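Long-range contacts in galactose mutarotase related enzyme (Lactobacillus casei, PDB 3Q1N), which probably binds carbohydrates and may act as an isomerase of the aldose 1-epimerase (galactose mutarotase) type: residues E164-P169 against N212-K217; G205-L210 against Y238-S243; A46-P51 against Y109-T114; I3-S8 against S89-T94; Y33-D38 against A145-L150. All blocks are in the same frame, centred on the assembly; numbering follows the deposited sequence. Where two conformers were deposited one is given.

Contact 1: E164-P169 against N212-K217; sequences EPLNSP and NSEIAK. With EDO (1,2-ethanediol), chain S.
Glu-164 O is gripped twice from across the contact: Lys-217 N approaches nearly along the C=O axis at 2.9 Å, and Ala-216 N comes at 2.7 Å from a position tilted off the carbonyl plane. In return Glu-164 N donates to Lys-217 O at 3.0 Å. Close beside this knot, Pro-165 CD, which follows a cis peptide bond, packs 3.8 Å from Ala-216 CB. Pro-165 O is buried here and has no partner in the model. Two successive residues, Ala-216 and Lys-217, face the single Glu-164, which defines a classic beta bulge where strands 160-164 and 217-221 of the large antiparallel sheet pair. Beyond it the segments leave the sheet. A type I turn from Asn-212 to Ile-215 carries Glu-214, whose chain bends at chi2 (-93°) and whose OE2 accepts from Asn-167 N at 2.8 Å through its anti lone pair. Asn-212 ND2 reaches Pro-169 O at 3.0 Å, the oxygen lying near the amide plane, while its OD1 accepts from Gln-171 N. The solvent side is looser. The Glu-164 and Lys-217 side chains run alongside each other, with Glu-164 OE2 3.3 Å from Lys-217 CG and 5.4 Å from Lys-217 NZ, less certain values from one of two lysine conformers; the amine forms a salt bridge with Glu-292. A 1,2-ethanediol, probably from the crystallisation liquor, makes a weak bond to Ala-216 O.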
# COMPACT_ATOMS: atom_id res chain seq x y z
N GLU A 164 16.11 6.07 -4.02
CA GLU A 164 16.70 6.89 -5.08
C GLU A 164 15.69 7.21 -6.16
O GLU A 164 14.76 6.42 -6.38
CB GLU A 164 17.92 6.19 -5.68
CG GLU A 164 17.66 4.95 -6.49
CD GLU A 164 17.17 5.20 -7.94
OE1 GLU A 164 17.41 6.28 -8.51
OE2 GLU A 164 16.55 4.27 -8.51
N PRO A 165 15.85 8.37 -6.84
CA PRO A 165 16.76 9.44 -6.46
C PRO A 165 16.17 10.22 -5.33
O PRO A 165 15.01 10.04 -4.99
CB PRO A 165 16.83 10.32 -7.73
CG PRO A 165 15.46 10.16 -8.33
CD PRO A 165 15.15 8.66 -8.12
N LEU A 166 16.95 11.12 -4.75
CA LEU A 166 16.47 12.00 -3.69
C LEU A 166 17.00 13.41 -3.97
O LEU A 166 18.22 13.62 -4.02
CB LEU A 166 16.93 11.45 -2.33
CG LEU A 166 16.21 11.84 -1.06
CD1 LEU A 166 14.68 11.52 -1.13
CD2 LEU A 166 16.87 11.17 0.17
N ASN A 167 16.09 14.35 -4.19
CA ASN A 167 16.48 15.74 -4.53
C ASN A 167 16.41 16.71 -3.35
O ASN A 167 16.61 17.91 -3.53
CB ASN A 167 15.57 16.31 -5.61
CG ASN A 167 15.58 15.49 -6.88
OD1 ASN A 167 16.58 14.83 -7.22
ND2 ASN A 167 14.47 15.52 -7.59
N SER A 168 16.12 16.20 -2.15
CA SER A 168 16.15 17.01 -0.93
C SER A 168 16.09 16.03 0.25
O SER A 168 15.83 14.84 0.03
CB SER A 168 14.98 18.02 -0.91
OG SER A 168 13.71 17.40 -0.75
N PRO A 169 16.35 16.49 1.48
CA PRO A 169 16.35 15.56 2.59
C PRO A 169 15.04 14.80 2.71
O PRO A 169 14.00 15.33 2.34
CB PRO A 169 16.56 16.45 3.79
CG PRO A 169 17.38 17.60 3.26
CD PRO A 169 16.83 17.83 1.89
N ASN A 212 8.67 12.46 -0.19
CA ASN A 212 9.53 12.76 -1.33
C ASN A 212 9.07 12.02 -2.59
O ASN A 212 9.44 10.87 -2.83
CB ASN A 212 11.01 12.45 -1.00
CG ASN A 212 11.47 13.10 0.28
OD1 ASN A 212 11.10 12.67 1.35
ND2 ASN A 212 12.37 14.09 0.18
N SER A 213 8.27 12.69 -3.43
CA SER A 213 7.61 12.00 -4.54
C SER A 213 8.51 11.62 -5.69
O SER A 213 8.11 10.82 -6.55
CB SER A 213 6.44 12.84 -5.06
OG SER A 213 5.54 13.08 -4.02
N GLU A 214 9.72 12.17 -5.72
CA GLU A 214 10.65 11.87 -6.78
C GLU A 214 11.27 10.46 -6.70
O GLU A 214 11.95 10.04 -7.65
CB GLU A 214 11.78 12.88 -6.77
CG GLU A 214 12.75 12.81 -5.56
CD GLU A 214 12.37 13.73 -4.40
OE1 GLU A 214 11.15 14.02 -4.19
OE2 GLU A 214 13.30 14.15 -3.67
N ILE A 215 11.10 9.78 -5.57
CA ILE A 215 11.68 8.44 -5.41
C ILE A 215 11.19 7.46 -6.46
O ILE A 215 9.99 7.36 -6.73
CB ILE A 215 11.41 7.87 -3.98
CG1 ILE A 215 12.10 8.76 -2.94
CG2 ILE A 215 11.91 6.37 -3.88
CD1 ILE A 215 11.65 8.48 -1.47
N ALA A 216 12.14 6.76 -7.06
CA ALA A 216 11.84 5.77 -8.08
C ALA A 216 11.98 4.36 -7.55
O ALA A 216 11.22 3.49 -7.95
CB ALA A 216 12.78 5.98 -9.27
N LYS A 217 12.97 4.15 -6.68
CA LYS A 217 13.23 2.84 -6.11
C LYS A 217 13.47 2.94 -4.63
O LYS A 217 14.10 3.89 -4.16
CB LYS A 217 14.41 2.16 -6.78
CG LYS A 217 14.17 1.93 -8.28
CD LYS A 217 15.03 0.77 -8.75
CE LYS A 217 14.96 0.58 -10.23
NZ LYS A 217 15.71 -0.63 -10.64
C1 EDO S . 10.20 3.24 -10.80
O1 EDO S . 11.46 2.52 -10.67
C2 EDO S . 9.01 2.31 -11.08
O2 EDO S . 7.91 2.78 -11.86

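Contact 2: G205-L210 against Y238-S243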
# COMPACT_ATOMS: atom_id res chain seq x y z
N GLY A 205 5.94 5.18 16.97
CA GLY A 205 5.08 6.37 16.93
C GLY A 205 4.07 6.38 15.79
O GLY A 205 3.39 7.40 15.56
N GLY A 206 3.98 5.28 15.05
CA GLY A 206 3.02 5.18 13.98
C GLY A 206 3.65 5.18 12.62
O GLY A 206 4.88 5.31 12.45
N LEU A 207 2.78 5.02 11.63
CA LEU A 207 3.17 4.98 10.24
C LEU A 207 4.08 6.19 9.83
O LEU A 207 3.86 7.33 10.28
CB LEU A 207 1.92 4.92 9.36
CG LEU A 207 1.03 6.16 9.20
CD1 LEU A 207 -0.03 5.85 8.16
CD2 LEU A 207 0.38 6.64 10.53
N VAL A 208 5.12 5.90 9.04
CA VAL A 208 6.04 6.90 8.50
C VAL A 208 5.77 7.07 7.00
O VAL A 208 6.09 6.21 6.18
CB VAL A 208 7.52 6.46 8.72
CG1 VAL A 208 8.52 7.49 8.11
CG2 VAL A 208 7.80 6.29 10.25
N ILE A 209 5.11 8.16 6.65
CA ILE A 209 4.72 8.42 5.26
C ILE A 209 5.74 9.34 4.58
O ILE A 209 5.75 10.53 4.84
CB ILE A 209 3.32 9.09 5.16
CG1 ILE A 209 2.30 8.35 6.01
CG2 ILE A 209 2.90 9.15 3.68
CD1 ILE A 209 0.94 9.11 6.14
N LEU A 210 6.60 8.79 3.74
CA LEU A 210 7.61 9.59 3.05
C LEU A 210 6.96 10.51 2.02
O LEU A 210 6.16 10.07 1.17
CB LEU A 210 8.65 8.70 2.33
CG LEU A 210 9.38 7.70 3.21
CD1 LEU A 210 10.38 6.92 2.34
CD2 LEU A 210 10.12 8.36 4.35
N TYR A 238 3.66 8.79 -2.72
CA TYR A 238 4.11 8.62 -1.32
C TYR A 238 4.39 7.15 -1.02
O TYR A 238 3.97 6.27 -1.79
CB TYR A 238 3.06 9.20 -0.35
CG TYR A 238 2.58 10.56 -0.76
CD1 TYR A 238 3.46 11.61 -0.85
CD2 TYR A 238 1.24 10.78 -1.14
CE1 TYR A 238 3.07 12.84 -1.25
CE2 TYR A 238 0.83 12.07 -1.54
CZ TYR A 238 1.77 13.08 -1.55
OH TYR A 238 1.46 14.36 -1.95
N LEU A 239 5.11 6.89 0.07
CA LEU A 239 5.58 5.56 0.43
C LEU A 239 5.59 5.46 1.92
O LEU A 239 6.28 6.26 2.58
CB LEU A 239 6.99 5.29 -0.13
CG LEU A 239 7.48 3.84 0.01
CD1 LEU A 239 6.61 2.86 -0.79
CD2 LEU A 239 8.98 3.74 -0.42
N THR A 240 4.88 4.48 2.47
CA THR A 240 4.69 4.42 3.91
C THR A 240 5.34 3.18 4.53
O THR A 240 5.21 2.08 4.01
CB THR A 240 3.21 4.47 4.25
OG1 THR A 240 2.69 5.74 3.81
CG2 THR A 240 2.95 4.33 5.75
N ILE A 241 6.04 3.39 5.65
CA ILE A 241 6.64 2.30 6.40
C ILE A 241 5.85 2.13 7.69
O ILE A 241 5.52 3.12 8.37
CB ILE A 241 8.12 2.57 6.73
CG1 ILE A 241 8.89 2.97 5.45
CG2 ILE A 241 8.77 1.34 7.38
CD1 ILE A 241 8.95 4.50 5.19
N TRP A 242 5.52 0.88 8.03
CA TRP A 242 4.69 0.55 9.21
C TRP A 242 5.03 -0.82 9.78
O TRP A 242 5.31 -1.75 9.04
CB TRP A 242 3.18 0.58 8.85
CG TRP A 242 2.32 0.10 9.95
CD1 TRP A 242 2.02 0.74 11.13
CD2 TRP A 242 1.70 -1.18 10.03
NE1 TRP A 242 1.23 -0.06 11.91
CE2 TRP A 242 1.01 -1.24 11.25
CE3 TRP A 242 1.64 -2.28 9.15
CZ2 TRP A 242 0.27 -2.36 11.64
CZ3 TRP A 242 0.90 -3.37 9.52
CH2 TRP A 242 0.22 -3.41 10.77
N SER A 243 5.07 -0.92 11.10
CA SER A 243 5.08 -2.19 11.80
C SER A 243 4.32 -2.01 13.10
O SER A 243 4.38 -0.94 13.69
CB SER A 243 6.49 -2.64 12.11
OG SER A 243 6.49 -3.99 12.49
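In the antiparallel pairing of strands 208-210 and 238-242, Val-208 and Ile-241 form a hydrogen-bonded pair. Val-208 N donates to Ile-241 O at 2.9 Å in an almost straight bond (178° at the hydrogen) that lies in the carbonyl plane. Ile-241 N donates back to Val-208 O at 2.9 Å, tilted off the Val-208 carbonyl plane, and Leu-210 N reaches Leu-239 O at 2.8 Å. The axes of the two short strands run at 159°, 4.5 Å apart at their closest. Strand 238-242 continues the pairing on to strand 251-258, so the contact extends one of the antiparallel sheets of the galactose mutarotase-like beta supersandwich. Between the bonded pairs, Ile-209 and Thr-240 stand next to each other on one face. Thr-240 OG1, beside the backbone N at chi1 -63°, meets Ile-209 CG1 and CG2, each at 3.4 Å; this buried hydroxyl has no polar partner in the model. Its methyl CG2 touches Leu-207, 3.8 Å from CB of that residue. On the face of Val-208 and Leu-210, Leu-203 of helix 200-203 touches Val-208 and Ile-241. Tyr-238 CB lies 4.0 Å from Ile-209 CG2, and the Tyr-238 ring meets Phe-173 edge to face.

Contact 3: A46-P51 against Y109-T114; sequences APILFP and YTLAVT. With EDO (1,2-ethanediol), chain T.
Tyr-109 OH is hydrogen-bonded to Gln-95 OE1, a tie at the far end of the ring whose face receives Phe-50. The partner of this bond lies outside the two segments; between them the contact is apolar. Phe-50 CE2 stands 3.7 Å above the plane of the Tyr-109 ring, over its centre, and the planes meet at 59° with centroids 5.1 Å apart, which identifies a T-shaped (edge-to-face) pair with Phe-50 supplying the edge. Phe-50 CG is anti to its backbone N (chi1 172°), on the side of segment 109-114. Nearer the backbone, Leu-111 sets its CD2 3.9 Å from both CB and CG of Phe-50. Over one face of the Phe-50 ring lies the next residue: Pro-51 CB is 3.8 Å above its centre, a position compatible with the cis peptide bond between the two. Farther along, Ile-48 CD1 and Val-113 CG2 approach tip to tip, although both residues were deposited in two conformers and the contact is correspondingly doubtful. The CA atoms of Phe-50 and Leu-111 are 8.7 Å apart, a spacing bridged by side chains alone. Strand 48-49 pairs with strand 136-147, whose Leu-140 touches Ile-48 and Phe-50, while strand 109-118 runs beside strand 121-130, whose Val-128 reaches Phe-50 and Leu-111, so the contact joins two layers of the beta sandwich.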
# COMPACT_ATOMS: atom_id res chain seq x y z
N ALA A 46 -1.37 -8.18 2.46
CA ALA A 46 -1.05 -7.08 1.53
C ALA A 46 -2.30 -6.47 0.90
O ALA A 46 -2.50 -6.55 -0.34
CB ALA A 46 -0.03 -7.60 0.42
N PRO A 47 -3.16 -5.87 1.73
CA PRO A 47 -4.40 -5.34 1.17
C PRO A 47 -4.27 -4.20 0.16
O PRO A 47 -3.31 -3.38 0.20
CB PRO A 47 -5.19 -4.82 2.37
CG PRO A 47 -4.47 -5.30 3.58
CD PRO A 47 -3.08 -5.71 3.20
N ILE A 48 -5.29 -4.14 -0.70
CA ILE A 48 -5.51 -2.99 -1.56
C ILE A 48 -6.36 -1.99 -0.81
O ILE A 48 -7.34 -2.37 -0.13
CB ILE A 48 -6.19 -3.40 -2.90
CG1 ILE A 48 -5.24 -4.28 -3.70
CG2 ILE A 48 -6.58 -2.12 -3.71
CD1 ILE A 48 -5.86 -4.92 -4.99
N LEU A 49 -5.99 -0.71 -0.92
CA LEU A 49 -6.64 0.41 -0.21
C LEU A 49 -7.32 1.29 -1.25
O LEU A 49 -6.66 1.98 -2.01
CB LEU A 49 -5.59 1.21 0.57
CG LEU A 49 -4.57 0.44 1.43
CD1 LEU A 49 -3.58 1.44 2.04
CD2 LEU A 49 -5.26 -0.39 2.50
N PHE A 50 -8.65 1.23 -1.32
CA PHE A 50 -9.40 2.05 -2.28
C PHE A 50 -10.83 2.15 -1.77
O PHE A 50 -11.35 1.18 -1.29
CB PHE A 50 -9.43 1.40 -3.67
CG PHE A 50 -10.35 2.08 -4.67
CD1 PHE A 50 -9.86 3.11 -5.47
CD2 PHE A 50 -11.68 1.67 -4.83
CE1 PHE A 50 -10.65 3.74 -6.41
CE2 PHE A 50 -12.50 2.30 -5.80
CZ PHE A 50 -11.98 3.34 -6.58
N PRO A 51 -11.46 3.33 -1.90
CA PRO A 51 -11.03 4.61 -2.44
C PRO A 51 -10.43 5.57 -1.39
O PRO A 51 -10.28 6.76 -1.66
CB PRO A 51 -12.31 5.18 -3.04
CG PRO A 51 -13.36 4.70 -2.13
CD PRO A 51 -12.92 3.32 -1.65
N TYR A 109 -17.71 2.47 -10.58
CA TYR A 109 -16.28 2.40 -10.84
C TYR A 109 -15.85 1.06 -11.32
O TYR A 109 -16.55 0.04 -11.09
CB TYR A 109 -15.46 2.79 -9.57
CG TYR A 109 -15.52 1.76 -8.44
CD1 TYR A 109 -14.66 0.63 -8.44
CD2 TYR A 109 -16.45 1.88 -7.39
CE1 TYR A 109 -14.73 -0.28 -7.42
CE2 TYR A 109 -16.53 0.95 -6.38
CZ TYR A 109 -15.67 -0.13 -6.38
OH TYR A 109 -15.74 -1.09 -5.37
N THR A 110 -14.67 1.04 -11.92
CA THR A 110 -13.96 -0.22 -12.16
C THR A 110 -12.57 -0.09 -11.54
O THR A 110 -11.92 0.92 -11.71
CB THR A 110 -13.82 -0.57 -13.62
OG1 THR A 110 -15.10 -0.64 -14.25
CG2 THR A 110 -13.12 -1.94 -13.80
N LEU A 111 -12.17 -1.11 -10.77
CA LEU A 111 -10.83 -1.19 -10.27
C LEU A 111 -10.25 -2.48 -10.78
O LEU A 111 -10.71 -3.55 -10.42
CB LEU A 111 -10.81 -1.15 -8.72
CG LEU A 111 -9.49 -1.37 -8.04
CD1 LEU A 111 -8.45 -0.33 -8.52
CD2 LEU A 111 -9.68 -1.34 -6.49
N ALA A 112 -9.23 -2.37 -11.63
CA ALA A 112 -8.64 -3.53 -12.26
C ALA A 112 -7.19 -3.62 -11.85
O ALA A 112 -6.49 -2.61 -11.78
CB ALA A 112 -8.80 -3.53 -13.79
N VAL A 113 -6.76 -4.84 -11.52
CA VAL A 113 -5.40 -5.09 -11.08
C VAL A 113 -4.85 -6.31 -11.83
O VAL A 113 -5.47 -7.37 -11.80
CB VAL A 113 -5.41 -5.37 -9.54
CG1 VAL A 113 -4.00 -5.43 -8.96
CG2 VAL A 113 -6.30 -4.34 -8.80
N THR A 114 -3.69 -6.17 -12.48
CA THR A 114 -3.07 -7.26 -13.20
C THR A 114 -1.75 -7.58 -12.52
O THR A 114 -0.96 -6.66 -12.28
CB THR A 114 -2.88 -6.94 -14.70
OG1 THR A 114 -4.17 -6.82 -15.31
CG2 THR A 114 -2.06 -8.06 -15.42
C1 EDO T . -5.57 -4.43 -14.75
O1 EDO T . -5.67 -4.73 -16.11
C2 EDO T . -5.22 -2.96 -14.57
O2 EDO T . -4.10 -2.49 -15.27

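Contact 4: I3-S8 against S89-T94; sequences ITIENS and SAVTFT
Ile-5 fills the hollow over the Ser-89 to Ala-90 backbone and beside Val-91, where a small four-stranded antiparallel sheet, ending in strand 2-6, lies against strand 90-96 of the large sheet. The axes of the short strands stay 7.3 Å apart at 146°, wider than paired strands, and it is side chains that fill the interval. Ile-5 CG1 takes the position between the backbone N and the carbonyl carbon (chi1 52°), and CD1 rests 3.6 Å from Ser-89 O. The other branch, CG2, lies 3.6 Å from Ala-90 N and 3.9 Å from Val-91 CG1. An alanine in place of Ile-5 would probably open a gap beside Ala-90 N, Ser-89 O and Val-91 CG1, because CG2, CG1 and CD1 would no longer be there to fill it. Glu-6 O lies against Ser-89 CB, while Glu-6 OE1 is salt-bridged to Lys-27. Ile-3 sits between Val-91 and Phe-93 and gives each a branch: its CG2 lies 4.1 Å from Val-91 CG2, and its CG1 turns to Phe-93. Val-83 of the next strand touches all three. At the ring, the closest approach is by Ile-3 CG1, 3.9 Å from Phe-93 CZ.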
# COMPACT_ATOMS: atom_id res chain seq x y z
N ILE A 3 -5.99 -17.71 -6.39
CA ILE A 3 -5.41 -17.97 -7.66
C ILE A 3 -3.90 -18.01 -7.43
O ILE A 3 -3.34 -17.18 -6.68
CB ILE A 3 -5.70 -16.81 -8.64
CG1 ILE A 3 -7.22 -16.67 -8.87
CG2 ILE A 3 -4.97 -16.99 -9.96
CD1 ILE A 3 -7.86 -17.85 -9.62
N THR A 4 -3.24 -18.94 -8.08
CA THR A 4 -1.79 -18.92 -8.06
C THR A 4 -1.23 -18.62 -9.45
O THR A 4 -1.82 -19.00 -10.47
CB THR A 4 -1.20 -20.24 -7.51
OG1 THR A 4 -1.47 -21.33 -8.38
CG2 THR A 4 -1.73 -20.55 -6.09
N ILE A 5 -0.12 -17.90 -9.49
CA ILE A 5 0.66 -17.72 -10.71
C ILE A 5 2.07 -18.10 -10.36
O ILE A 5 2.46 -18.11 -9.19
CB ILE A 5 0.56 -16.28 -11.29
CG1 ILE A 5 0.89 -15.22 -10.22
CG2 ILE A 5 -0.87 -16.03 -11.92
CD1 ILE A 5 1.00 -13.76 -10.79
N GLU A 6 2.84 -18.43 -11.38
CA GLU A 6 4.22 -18.86 -11.13
C GLU A 6 5.04 -18.88 -12.37
O GLU A 6 4.51 -18.95 -13.49
CB GLU A 6 4.23 -20.26 -10.51
CG GLU A 6 3.74 -21.40 -11.37
CD GLU A 6 3.60 -22.66 -10.51
OE1 GLU A 6 4.62 -23.28 -10.17
OE2 GLU A 6 2.45 -23.00 -10.14
N ASN A 7 6.34 -18.76 -12.18
CA ASN A 7 7.30 -19.00 -13.26
C ASN A 7 8.41 -19.87 -12.69
O ASN A 7 8.24 -20.53 -11.65
CB ASN A 7 7.75 -17.66 -13.89
CG ASN A 7 8.49 -16.77 -12.93
OD1 ASN A 7 8.85 -17.18 -11.82
ND2 ASN A 7 8.74 -15.53 -13.36
N SER A 8 9.55 -19.96 -13.36
CA SER A 8 10.59 -20.87 -12.89
C SER A 8 11.18 -20.45 -11.53
O SER A 8 11.65 -21.30 -10.78
CB SER A 8 11.73 -20.96 -13.91
OG SER A 8 12.56 -19.85 -13.88
N SER A 89 1.60 -17.31 -15.57
CA SER A 89 2.42 -16.33 -14.89
C SER A 89 1.74 -14.98 -14.68
O SER A 89 2.36 -14.06 -14.13
CB SER A 89 3.73 -16.17 -15.66
OG SER A 89 3.45 -15.95 -17.03
N ALA A 90 0.47 -14.83 -15.07
CA ALA A 90 -0.23 -13.54 -14.93
C ALA A 90 -1.72 -13.77 -14.73
O ALA A 90 -2.28 -14.79 -15.18
CB ALA A 90 -0.02 -12.57 -16.15
N VAL A 91 -2.37 -12.77 -14.14
CA VAL A 91 -3.79 -12.83 -13.93
C VAL A 91 -4.34 -11.45 -13.68
O VAL A 91 -3.63 -10.60 -13.13
CB VAL A 91 -4.16 -13.76 -12.76
CG1 VAL A 91 -3.55 -13.27 -11.44
CG2 VAL A 91 -5.71 -13.88 -12.60
N THR A 92 -5.60 -11.23 -14.05
CA THR A 92 -6.25 -9.92 -13.89
C THR A 92 -7.48 -10.09 -13.01
O THR A 92 -8.25 -11.06 -13.15
CB THR A 92 -6.63 -9.27 -15.27
OG1 THR A 92 -5.44 -9.01 -16.02
CG2 THR A 92 -7.37 -7.95 -15.09
N PHE A 93 -7.60 -9.16 -12.05
CA PHE A 93 -8.73 -9.10 -11.13
C PHE A 93 -9.50 -7.80 -11.33
O PHE A 93 -8.90 -6.74 -11.41
CB PHE A 93 -8.21 -9.11 -9.69
CG PHE A 93 -7.63 -10.42 -9.25
CD1 PHE A 93 -8.44 -11.41 -8.73
CD2 PHE A 93 -6.26 -10.65 -9.30
CE1 PHE A 93 -7.93 -12.64 -8.27
CE2 PHE A 93 -5.71 -11.88 -8.86
CZ PHE A 93 -6.54 -12.89 -8.34
N THR A 94 -10.82 -7.86 -11.33
CA THR A 94 -11.63 -6.69 -11.59
C THR A 94 -12.79 -6.61 -10.62
O THR A 94 -13.51 -7.57 -10.41
CB THR A 94 -12.20 -6.71 -13.03
OG1 THR A 94 -11.14 -6.86 -13.99
CG2 THR A 94 -12.93 -5.37 -13.36

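Contact 5: Y33-D38 against A145-L150. With EDO (1,2-ethanediol), chain I.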
# COMPACT_ATOMS: atom_id res chain seq x y z
N TYR A 33 8.43 -14.11 1.06
CA TYR A 33 8.68 -12.68 1.18
C TYR A 33 7.60 -11.95 1.96
O TYR A 33 7.88 -10.95 2.60
CB TYR A 33 8.76 -12.01 -0.19
CG TYR A 33 9.98 -12.38 -1.01
CD1 TYR A 33 11.16 -11.68 -0.88
CD2 TYR A 33 9.92 -13.37 -1.94
CE1 TYR A 33 12.28 -11.98 -1.66
CE2 TYR A 33 11.02 -13.70 -2.70
CZ TYR A 33 12.19 -13.01 -2.58
OH TYR A 33 13.25 -13.38 -3.38
N VAL A 34 6.37 -12.43 1.84
CA VAL A 34 5.16 -11.76 2.36
C VAL A 34 4.67 -12.35 3.69
O VAL A 34 4.64 -13.57 3.88
CB VAL A 34 4.04 -11.75 1.31
CG1 VAL A 34 2.72 -11.17 1.87
CG2 VAL A 34 4.47 -10.92 0.07
N TRP A 35 4.34 -11.46 4.62
CA TRP A 35 3.81 -11.82 5.93
C TRP A 35 2.66 -12.84 5.79
O TRP A 35 1.78 -12.70 4.95
CB TRP A 35 3.32 -10.57 6.66
CG TRP A 35 2.69 -10.81 7.99
CD1 TRP A 35 1.41 -10.48 8.37
CD2 TRP A 35 3.29 -11.44 9.12
NE1 TRP A 35 1.20 -10.85 9.66
CE2 TRP A 35 2.33 -11.46 10.15
CE3 TRP A 35 4.54 -11.98 9.36
CZ2 TRP A 35 2.61 -11.99 11.41
CZ3 TRP A 35 4.82 -12.51 10.62
CH2 TRP A 35 3.85 -12.51 11.62
N THR A 36 2.74 -13.86 6.65
CA THR A 36 1.80 -14.99 6.64
C THR A 36 0.47 -14.73 7.32
O THR A 36 -0.39 -15.60 7.30
CB THR A 36 2.42 -16.18 7.34
OG1 THR A 36 2.82 -15.76 8.64
CG2 THR A 36 3.61 -16.72 6.56
N GLY A 37 0.26 -13.55 7.88
CA GLY A 37 -1.02 -13.21 8.51
C GLY A 37 -1.28 -13.87 9.87
O GLY A 37 -2.43 -14.04 10.26
N ASP A 38 -0.22 -14.22 10.59
CA ASP A 38 -0.32 -14.65 12.00
C ASP A 38 -0.96 -13.55 12.84
O ASP A 38 -0.35 -12.49 13.07
CB ASP A 38 1.09 -14.98 12.51
CG ASP A 38 1.11 -15.43 13.99
OD1 ASP A 38 0.06 -15.44 14.65
OD2 ASP A 38 2.21 -15.76 14.48
N ALA A 145 3.06 -6.32 3.72
CA ALA A 145 3.94 -6.52 4.87
C ALA A 145 4.96 -7.59 4.45
O ALA A 145 4.61 -8.65 3.96
CB ALA A 145 3.16 -7.01 6.04
N PHE A 146 6.23 -7.27 4.64
CA PHE A 146 7.35 -8.11 4.27
C PHE A 146 8.02 -8.71 5.48
O PHE A 146 8.31 -8.01 6.47
CB PHE A 146 8.38 -7.30 3.51
CG PHE A 146 7.87 -6.79 2.19
CD1 PHE A 146 7.66 -7.68 1.14
CD2 PHE A 146 7.52 -5.47 2.03
CE1 PHE A 146 7.17 -7.24 -0.08
CE2 PHE A 146 7.00 -5.02 0.81
CZ PHE A 146 6.83 -5.89 -0.24
N ASN A 147 8.28 -10.00 5.41
CA ASN A 147 9.02 -10.68 6.50
C ASN A 147 10.43 -10.06 6.64
O ASN A 147 11.08 -9.75 5.62
CB ASN A 147 9.12 -12.16 6.22
CG ASN A 147 7.77 -12.82 6.24
OD1 ASN A 147 7.06 -12.71 7.24
ND2 ASN A 147 7.39 -13.46 5.14
N VAL A 148 10.86 -9.90 7.90
CA VAL A 148 12.22 -9.45 8.25
C VAL A 148 12.79 -10.24 9.41
O VAL A 148 12.05 -10.77 10.23
CB VAL A 148 12.28 -7.92 8.59
CG1 VAL A 148 11.82 -7.08 7.37
CG2 VAL A 148 11.43 -7.59 9.83
N GLY A 149 14.12 -10.35 9.45
CA GLY A 149 14.80 -10.97 10.55
C GLY A 149 14.88 -10.07 11.77
O GLY A 149 15.00 -8.85 11.68
N LEU A 150 14.83 -10.72 12.93
CA LEU A 150 14.94 -10.05 14.19
C LEU A 150 16.20 -10.48 14.99
O LEU A 150 16.71 -11.60 14.86
CB LEU A 150 13.71 -10.34 15.02
CG LEU A 150 12.34 -9.96 14.48
CD1 LEU A 150 11.32 -10.26 15.60
CD2 LEU A 150 12.31 -8.52 14.01
C1 EDO I . 11.68 -9.25 2.35
O1 EDO I . 12.43 -10.46 2.25
C2 EDO I . 12.59 -8.10 2.79
O2 EDO I . 13.13 -8.38 4.09
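Tyr-33 O takes the N-H of Asn-147 at 3.0 Å, the nitrogen standing 37° out of the carbonyl plane. The same oxygen receives a CA-H contact from Phe-146 CA, 3.3 Å away, and lies near the plane of the Phe-146 ring at its edge. Tyr-33 OH is hydrogen-bonded to His-294 O. At Val-34 the carbonyl O meets Asn-147 ND2 at 3.0 Å in a weak, bent bond (135° at the hydrogen); the firmer partner of ND2 is Glu-32 O. Val-34 and Phe-146 form a single beta bridge, by which the loop following the small four-stranded sheet joins the end of strand 136-147. At Trp-35 the backbone N donates to Ala-145 O at 2.9 Å, nearly straight (176°), and Trp-35 CB packs 3.6 Å from Ala-145 CB. The Trp-35 and Asn-147 side chains cross at about a right angle, and Asn-147 OD1 lies in the ring plane at its edge, 3.4 Å from Trp-35 CE3. An alanine in place of Asn-147 is likely to leave Val-34 O and Glu-32 O without their ND2 partner and the indole edge without OD1. Gly-37 N lies 3.3 Å above one face of the indole, toward the rim. Trp-35 NE1 donates to Trp-42 O. A 1,2-ethanediol, probably from the crystallisation liquor, donates a hydrogen bond from O2 to Asn-147 O at 2.9 Å.

Contacts 3 and 4 meet through neighbouring strands 109-118 and 90-96: their centres are 16 Å apart, and Val-113 O and Phe-93 N, 2.8 Å apart, probably share a hydrogen bond. Contact 3 is nested in the chain loop closed by contact 5, with strands 48-49 and 136-147 adjacent and nearest atoms about 5 Å apart. Contacts 2 and 5 reach that same sheet, with centres 16 Å apart and no touch. Contacts 1 and 2 alternate along the chain and touch at Ser-213 OG and Tyr-238 CE1, 3.7 Å apart in one of two serine conformers. The widest separation is between contacts 1 and 4, whose centres lie 31 Å apart. The ethanediols beside contacts 1, 3 and 5 do not establish a sugar site.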